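Local coordinates for ULam111 (PDB 5WUT), which hydrolyses the beta-1,3-glucosidic bonds of laminarin as a laminarinase of glycoside hydrolase family 16, at the interface of chains A and B. Residues are numbered along the deposited sequence; one frame, centred on the assembly and turned at random. Chains: chain A/B, ULam111.

The interface of chains A and B. Residues chain A 151, 153, 176-177, 179, 181; chain B 151, 153, 176-177, 179, 181.
A:Ile179 and B:Ile179 meet tip to tip across the two-fold axis, their CD1 methyls 3.6 Å apart, where two beta-jelly rolls of glycoside hydrolase family 16 meet through strand 179-184 and its neighbours. Each isoleucine opens that strand, just after the turn that leaves strand 172-176. A:Ile179 reaches in among B:Thr151, B:Ile153, B:Val176, B:Asp177 and B:Val181, and B:Ile179 does the reverse. A:Ile179 and B:Ile179 each have about 100 Å² hidden by the partner, far more than any other residue of this patch.

The apolar packing divides between the two branches of the isoleucine. In A:Ile179 the longer branch has CG1 beside the backbone N (chi1 -64°) and is fully extended beyond it, chi2 178°. Its CG1 lies alongside B:Ile153, 3.7 Å from that residue's CD1, the two side chains pointing the same way. The terminal CD1 continues to the end of strand 172-176 of chain B, approaching the backbone carbonyl of B:Val176 and CB of B:Asp177, the latter at 4.1 Å. The shorter branch, CG2, is anti to the backbone N and turns to the other flank, where it packs methyl to methyl on CG2 of B:Thr151 at 3.7 Å. B:Val181 meets the same CG2 through its CG1 at 4.1 Å, the two side chains crossing at about a right angle. Exchanging the chains gives the twin of every contact.

A:Ile153 pairs with B:Ile179 as an antiparallel beta bridge, and A:Ile179 with B:Ile153 likewise. No direct polar bond joins the residues named here; any bonds of the bridges would come from neighbouring residues. Water adds a polar link along one border of the hydrophobic cluster. One water lies 2.8 Å from the backbone O of A:Asp177 and 2.6 Å from the carboxylate OD2 of B:Asp177, and a second joins the same groups with the chains reversed. The pairing may be a crystal contact rather than a dimer that persists in solution.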
loop_
_atom_site.group_PDB
_atom_site.type_symbol
_atom_site.label_atom_id
_atom_site.label_comp_id
_atom_site.label_asym_id
_atom_site.label_seq_id
_atom_site.Cartn_x
_atom_site.Cartn_y
_atom_site.Cartn_z
ATOM N N THR A 151 6.389 6.949 1.358
ATOM C CA THR A 151 5.956 5.559 1.367
ATOM C C THR A 151 6.946 4.689 0.621
ATOM O O THR A 151 7.263 4.937 -0.538
ATOM C CB THR A 151 4.552 5.401 0.745
ATOM O OG1 THR A 151 3.621 6.208 1.472
ATOM C CG2 THR A 151 4.091 3.948 0.797
ATOM N N ILE A 153 8.057 1.513 -1.384
ATOM C CA ILE A 153 7.477 0.543 -2.302
ATOM C C ILE A 153 8.602 0.037 -3.194
ATOM O O ILE A 153 8.992 0.715 -4.147
ATOM C CB ILE A 153 6.336 1.161 -3.178
ATOM C CG1 ILE A 153 5.319 1.910 -2.309
ATOM C CG2 ILE A 153 5.690 0.097 -4.044
ATOM C CD1 ILE A 153 4.155 2.562 -3.064
ATOM N N VAL A 176 -1.909 4.389 -3.115
ATOM C CA VAL A 176 -1.056 3.834 -4.138
ATOM C C VAL A 176 -1.412 2.373 -4.293
ATOM O O VAL A 176 -1.489 1.651 -3.296
ATOM C CB VAL A 176 0.438 4.009 -3.790
ATOM C CG1 VAL A 176 1.312 3.443 -4.907
ATOM C CG2 VAL A 176 0.744 5.485 -3.584
ATOM N N ASP A 177 -1.677 1.957 -5.530
ATOM C CA ASP A 177 -2.144 0.604 -5.820
ATOM C C ASP A 177 -3.278 0.208 -4.886
ATOM O O ASP A 177 -3.323 -0.911 -4.378
ATOM C CB ASP A 177 -0.981 -0.394 -5.734
ATOM C CG ASP A 177 0.069 -0.156 -6.807
ATOM O OD1 ASP A 177 -0.268 0.358 -7.889
ATOM O OD2 ASP A 177 1.235 -0.490 -6.574
ATOM N N ILE A 179 -3.945 1.062 -1.965
ATOM C CA ILE A 179 -3.652 1.057 -0.528
ATOM C C ILE A 179 -3.618 2.478 0.044
ATOM O O ILE A 179 -2.899 3.336 -0.455
ATOM C CB ILE A 179 -2.337 0.334 -0.260
ATOM C CG1 ILE A 179 -2.506 -1.123 -0.683
ATOM C CG2 ILE A 179 -1.946 0.463 1.201
ATOM C CD1 ILE A 179 -1.276 -1.949 -0.527
ATOM N N VAL A 181 -2.325 5.276 1.918
ATOM C CA VAL A 181 -0.982 5.501 2.466
ATOM C C VAL A 181 -0.863 6.760 3.319
ATOM O O VAL A 181 0.088 6.886 4.098
ATOM C CB VAL A 181 0.082 5.568 1.358
ATOM C CG1 VAL A 181 0.137 4.248 0.620
ATOM C CG2 VAL A 181 -0.191 6.736 0.391
ATOM N N THR B 151 -5.151 -0.918 7.866
ATOM C CA THR B 151 -4.885 -0.414 6.526
ATOM C C THR B 151 -6.101 -0.616 5.629
ATOM O O THR B 151 -6.613 -1.728 5.506
ATOM C CB THR B 151 -3.660 -1.094 5.902
ATOM O OG1 THR B 151 -2.512 -0.851 6.729
ATOM C CG2 THR B 151 -3.367 -0.512 4.517
ATOM N N ILE B 153 -7.870 -0.984 2.135
ATOM C CA ILE B 153 -7.564 -1.492 0.806
ATOM C C ILE B 153 -8.865 -1.977 0.190
ATOM O O ILE B 153 -9.344 -3.064 0.532
ATOM C CB ILE B 153 -6.549 -2.661 0.841
ATOM C CG1 ILE B 153 -5.301 -2.293 1.646
ATOM C CG2 ILE B 153 -6.197 -3.067 -0.584
ATOM C CD1 ILE B 153 -4.271 -3.387 1.730
ATOM N N VAL B 176 1.931 -4.842 2.471
ATOM C CA VAL B 176 0.839 -5.454 1.727
ATOM C C VAL B 176 1.014 -5.048 0.271
ATOM O O VAL B 176 1.196 -3.861 -0.020
ATOM C CB VAL B 176 -0.549 -5.020 2.240
ATOM C CG1 VAL B 176 -1.629 -5.695 1.454
ATOM C CG2 VAL B 176 -0.691 -5.367 3.715
ATOM N N ASP B 177 1.002 -6.032 -0.631
ATOM C CA ASP B 177 1.282 -5.808 -2.054
ATOM C C ASP B 177 2.525 -4.930 -2.275
ATOM O O ASP B 177 2.546 -4.059 -3.141
ATOM C CB ASP B 177 0.070 -5.184 -2.750
ATOM C CG ASP B 177 -1.127 -6.108 -2.756
ATOM O OD1 ASP B 177 -0.919 -7.340 -2.709
ATOM O OD2 ASP B 177 -2.267 -5.610 -2.825
ATOM N N ILE B 179 3.800 -2.648 -0.487
ATOM C CA ILE B 179 3.757 -1.323 0.120
ATOM C C ILE B 179 3.972 -1.394 1.626
ATOM O O ILE B 179 3.270 -2.129 2.304
ATOM C CB ILE B 179 2.420 -0.638 -0.174
ATOM C CG1 ILE B 179 2.325 -0.428 -1.689
ATOM C CG2 ILE B 179 2.299 0.664 0.604
ATOM C CD1 ILE B 179 1.057 0.196 -2.168
ATOM N N VAL B 181 3.331 -0.670 5.127
ATOM C CA VAL B 181 2.142 -0.119 5.792
ATOM C C VAL B 181 2.298 0.121 7.288
ATOM O O VAL B 181 1.499 0.842 7.876
ATOM C CB VAL B 181 0.914 -1.026 5.589
ATOM C CG1 VAL B 181 0.543 -1.103 4.119
ATOM C CG2 VAL B 181 1.140 -2.436 6.191
HETATM O O HOH W 1 -2.785 -3.697 -4.503
HETATM O O HOH W 2 1.711 -2.927 -5.424
#